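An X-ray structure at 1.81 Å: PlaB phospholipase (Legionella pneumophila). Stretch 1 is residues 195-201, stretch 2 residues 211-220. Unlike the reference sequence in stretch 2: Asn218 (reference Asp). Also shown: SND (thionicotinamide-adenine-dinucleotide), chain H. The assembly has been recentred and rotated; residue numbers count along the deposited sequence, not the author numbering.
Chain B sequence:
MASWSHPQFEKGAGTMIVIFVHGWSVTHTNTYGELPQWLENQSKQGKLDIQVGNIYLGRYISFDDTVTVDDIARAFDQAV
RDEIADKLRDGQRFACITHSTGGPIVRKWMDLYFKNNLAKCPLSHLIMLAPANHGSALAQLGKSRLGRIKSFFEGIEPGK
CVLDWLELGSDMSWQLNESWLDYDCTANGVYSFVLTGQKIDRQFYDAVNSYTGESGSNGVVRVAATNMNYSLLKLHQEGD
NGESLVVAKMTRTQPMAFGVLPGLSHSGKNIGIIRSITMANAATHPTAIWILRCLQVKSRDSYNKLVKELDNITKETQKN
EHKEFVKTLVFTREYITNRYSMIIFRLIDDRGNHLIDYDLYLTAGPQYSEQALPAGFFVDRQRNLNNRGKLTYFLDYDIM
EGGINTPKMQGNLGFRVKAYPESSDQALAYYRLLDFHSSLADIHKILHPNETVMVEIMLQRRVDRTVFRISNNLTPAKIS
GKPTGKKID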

# COMPACT_ATOMS: atom_id res chain seq x y z
N LEU B 195 -6.69 39.34 0.58
CA LEU B 195 -7.17 39.75 -0.73
C LEU B 195 -7.04 38.57 -1.68
O LEU B 195 -6.05 37.85 -1.65
CB LEU B 195 -6.38 40.95 -1.25
CG LEU B 195 -6.37 42.21 -0.37
CD1 LEU B 195 -5.40 43.25 -0.93
CD2 LEU B 195 -7.74 42.81 -0.25
N THR B 196 -8.06 38.35 -2.50
CA THR B 196 -7.92 37.31 -3.51
C THR B 196 -8.81 37.66 -4.70
O THR B 196 -9.55 38.65 -4.69
CB THR B 196 -8.27 35.94 -2.94
OG1 THR B 196 -7.82 34.92 -3.84
CG2 THR B 196 -9.73 35.85 -2.75
N GLY B 197 -8.69 36.84 -5.75
CA GLY B 197 -9.51 36.99 -6.93
C GLY B 197 -10.17 35.66 -7.23
O GLY B 197 -9.86 34.64 -6.61
N GLN B 198 -11.08 35.69 -8.20
CA GLN B 198 -11.81 34.49 -8.61
C GLN B 198 -11.92 34.37 -10.12
O GLN B 198 -12.88 33.80 -10.64
CB GLN B 198 -13.20 34.47 -8.00
CG GLN B 198 -14.02 35.70 -8.26
CD GLN B 198 -15.44 35.47 -7.85
OE1 GLN B 198 -15.70 34.97 -6.75
NE2 GLN B 198 -16.36 35.78 -8.74
N LYS B 199 -10.92 34.88 -10.83
CA LYS B 199 -10.84 34.80 -12.28
C LYS B 199 -9.93 33.64 -12.68
O LYS B 199 -8.84 33.49 -12.12
CB LYS B 199 -10.29 36.11 -12.85
CG LYS B 199 -10.68 36.41 -14.28
CD LYS B 199 -12.14 36.85 -14.35
CE LYS B 199 -12.49 37.37 -15.74
NZ LYS B 199 -13.96 37.40 -15.96
N ILE B 200 -10.37 32.81 -13.62
CA ILE B 200 -9.50 31.78 -14.18
C ILE B 200 -8.73 32.40 -15.33
O ILE B 200 -9.31 33.09 -16.18
CB ILE B 200 -10.30 30.56 -14.68
CG1 ILE B 200 -11.15 29.95 -13.56
CG2 ILE B 200 -9.35 29.52 -15.29
CD1 ILE B 200 -10.36 29.56 -12.32
N ASP B 201 -7.42 32.19 -15.35
CA ASP B 201 -6.66 32.52 -16.55
C ASP B 201 -6.83 31.32 -17.48
O ASP B 201 -6.18 30.29 -17.32
CB ASP B 201 -5.20 32.82 -16.27
CG ASP B 201 -4.47 33.35 -17.52
OD1 ASP B 201 -4.95 33.08 -18.63
OD2 ASP B 201 -3.44 34.04 -17.40
N TYR B 211 -9.77 21.06 -11.71
CA TYR B 211 -9.56 22.00 -10.61
C TYR B 211 -8.89 23.29 -11.10
O TYR B 211 -9.12 24.37 -10.54
CB TYR B 211 -8.69 21.37 -9.52
CG TYR B 211 -9.38 20.43 -8.56
CD1 TYR B 211 -10.68 20.65 -8.12
CD2 TYR B 211 -8.72 19.31 -8.08
CE1 TYR B 211 -11.29 19.78 -7.23
CE2 TYR B 211 -9.31 18.43 -7.21
CZ TYR B 211 -10.58 18.66 -6.78
OH TYR B 211 -11.13 17.77 -5.89
N THR B 212 -8.10 23.21 -12.17
CA THR B 212 -7.42 24.41 -12.66
C THR B 212 -8.38 25.42 -13.28
O THR B 212 -7.93 26.51 -13.66
CB THR B 212 -6.35 24.02 -13.66
OG1 THR B 212 -6.94 23.31 -14.76
CG2 THR B 212 -5.31 23.13 -12.99
N GLY B 213 -9.66 25.08 -13.42
CA GLY B 213 -10.68 26.04 -13.85
C GLY B 213 -11.91 26.08 -12.96
O GLY B 213 -12.96 26.57 -13.38
N GLU B 214 -11.79 25.59 -11.73
CA GLU B 214 -12.96 25.41 -10.87
C GLU B 214 -13.63 26.73 -10.54
O GLU B 214 -12.97 27.69 -10.11
CB GLU B 214 -12.54 24.71 -9.58
CG GLU B 214 -13.65 24.39 -8.63
CD GLU B 214 -13.10 23.75 -7.37
OE1 GLU B 214 -12.19 24.35 -6.75
OE2 GLU B 214 -13.54 22.62 -7.04
N SER B 215 -14.94 26.76 -10.72
CA SER B 215 -15.71 27.95 -10.39
C SER B 215 -15.65 28.19 -8.89
O SER B 215 -15.76 27.24 -8.10
CB SER B 215 -17.16 27.79 -10.85
OG SER B 215 -17.69 26.56 -10.35
N GLY B 216 -15.48 29.45 -8.49
CA GLY B 216 -15.27 29.75 -7.09
C GLY B 216 -13.82 29.73 -6.67
O GLY B 216 -13.53 29.89 -5.48
N SER B 217 -12.91 29.55 -7.62
CA SER B 217 -11.48 29.52 -7.37
C SER B 217 -10.80 30.44 -8.37
O SER B 217 -11.40 30.88 -9.36
CB SER B 217 -10.91 28.11 -7.47
OG SER B 217 -10.42 27.87 -8.78
N ASN B 218 -9.52 30.72 -8.11
CA ASN B 218 -8.67 31.46 -9.04
C ASN B 218 -7.77 30.53 -9.85
O ASN B 218 -6.80 30.99 -10.47
CB ASN B 218 -7.83 32.49 -8.30
CG ASN B 218 -6.84 31.87 -7.32
OD1 ASN B 218 -6.66 30.65 -7.29
ND2 ASN B 218 -6.17 32.71 -6.54
N GLY B 219 -8.09 29.24 -9.88
CA GLY B 219 -7.28 28.24 -10.52
C GLY B 219 -6.44 27.43 -9.55
O GLY B 219 -6.00 26.34 -9.91
N VAL B 220 -6.21 27.94 -8.34
CA VAL B 220 -5.37 27.25 -7.38
C VAL B 220 -6.04 27.21 -6.01
O VAL B 220 -6.02 26.18 -5.34
CB VAL B 220 -3.98 27.92 -7.29
CG1 VAL B 220 -3.14 27.27 -6.21
CG2 VAL B 220 -3.29 27.86 -8.62
PA SND H . -10.16 10.72 -10.77
O1A SND H . -11.11 9.76 -10.13
O2A SND H . -10.72 11.78 -11.68
O5B SND H . -9.02 9.99 -11.64
C5B SND H . -8.46 8.77 -11.12
C4B SND H . -7.13 8.56 -11.80
O4B SND H . -7.31 8.53 -13.24
C3B SND H . -6.09 9.64 -11.52
O3B SND H . -4.81 9.04 -11.34
C2B SND H . -6.14 10.50 -12.78
O2B SND H . -4.92 11.18 -13.02
C1B SND H . -6.38 9.42 -13.83
N9A SND H . -6.97 9.92 -15.07
C8A SND H . -8.26 10.32 -15.27
N7A SND H . -8.49 10.83 -16.45
C5A SND H . -7.25 10.78 -17.08
C6A SND H . -6.80 11.23 -18.33
N6A SND H . -7.60 11.78 -19.25
N1A SND H . -5.49 11.07 -18.62
C2A SND H . -4.70 10.48 -17.72
N3A SND H . -5.02 10.00 -16.52
C4A SND H . -6.31 10.20 -16.24
O3 SND H . -9.34 11.46 -9.63
PN SND H . -8.13 12.50 -9.61
O1N SND H . -8.07 13.14 -10.95
O2N SND H . -6.94 11.82 -9.08
O5D SND H . -8.68 13.55 -8.53
C5D SND H . -8.38 13.37 -7.13
C4D SND H . -9.58 13.75 -6.28
O4D SND H . -10.04 15.08 -6.62
C3D SND H . -10.81 12.86 -6.42
O3D SND H . -11.51 12.86 -5.17
C2D SND H . -11.59 13.56 -7.53
O2D SND H . -12.98 13.26 -7.54
C1D SND H . -11.35 15.01 -7.12
N1N SND H . -11.43 15.92 -8.36
C2N SND H . -10.32 16.00 -9.10
C3N SND H . -10.26 16.87 -10.18
C7N SND H . -8.99 17.07 -10.91
S7N SND H . -8.50 18.60 -11.35
N7N SND H . -8.26 16.01 -11.15
C4N SND H . -11.39 17.62 -10.48
C5N SND H . -12.54 17.50 -9.71
C6N SND H . -12.54 16.63 -8.65
O HOH W 1 -6.58 35.64 -7.48
O HOH W 2 -14.11 31.29 -10.25
O HOH W 3 -6.19 30.59 -13.22

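No direct hydrogen bond joins the two stretches; three waters supply the polar links instead. Water 2 is the most fully engaged. It donates to Gln198 O (2.8 Å) and to Ser217 O (2.9 Å), and it accepts from Gly216 N at 2.9 Å. Without a donor between them, Gln198 O and Ser217 O would simply be two acceptors 3.5 Å apart. The water donates a hydrogen bond to each of them.

Water 3 does similar work further along. It accepts from Asp201 N at 2.9 Å and donates to Asn218 O at 2.8 Å. Water 1 accepts from Asn218 ND2 at 3.1 Å and, weakly, from Gly197 N at 3.0 Å. The nearest pair of CA atoms across the stretches is Gln198 CA and Asn218 CA, 4.4 Å apart. Nearby, Gly197 O packs on Asn218 CB at 3.4 Å.

One carbonyl is left out. Lys199 O sits 3.6 Å from Asn218 O, another acceptor, and has no hydrogen-bond partner in the model. The contact buries it.

Ile200 makes the main nonpolar contribution, and it has the largest area covered by the other stretch. Its CA-to-CB bond points sideways, but the end of the side chain comes nearer. Ile200 CD1 lies 3.3 Å from Gly219 N and 3.4 Å from Ser217 O. Ile200 CG2 is 3.7 Å from Thr212 O, and Ile200 CG1 is 3.8 Å from Gly213 O. The side chain thus packs largely against the backbone of stretch 2.

That backbone is shaped by a type II turn from Glu214 to Ser217. Its closing bond, Ser217 N to Glu214 O, is weak at 3.1 Å. Ser217 OG reinforces the fold: it donates to Glu214 O at 2.9 Å and accepts from Gly219 N at 2.9 Å. The Ser217 CA-to-CB bond points away from stretch 1, yet Ser217 OG is still 3.9 Å from Ile200 CD1. Gly216 and Gly219 both have positive phi. At either one a CB would be jammed against the preceding carbonyl oxygen. At Gly219 an ideal CB would also lie 4.1 Å from Ile200 CD1.

Asn218, which is Asp in the reference sequence, serves both stretches. Asn218 OD1 accepts from Val220 N at 2.9 Å, bracing its own loop, while Asn218 ND2 donates to water 1. The two stretches together bury 329 Å², a modest area in which water-mediated links accompany the packing of Ile200.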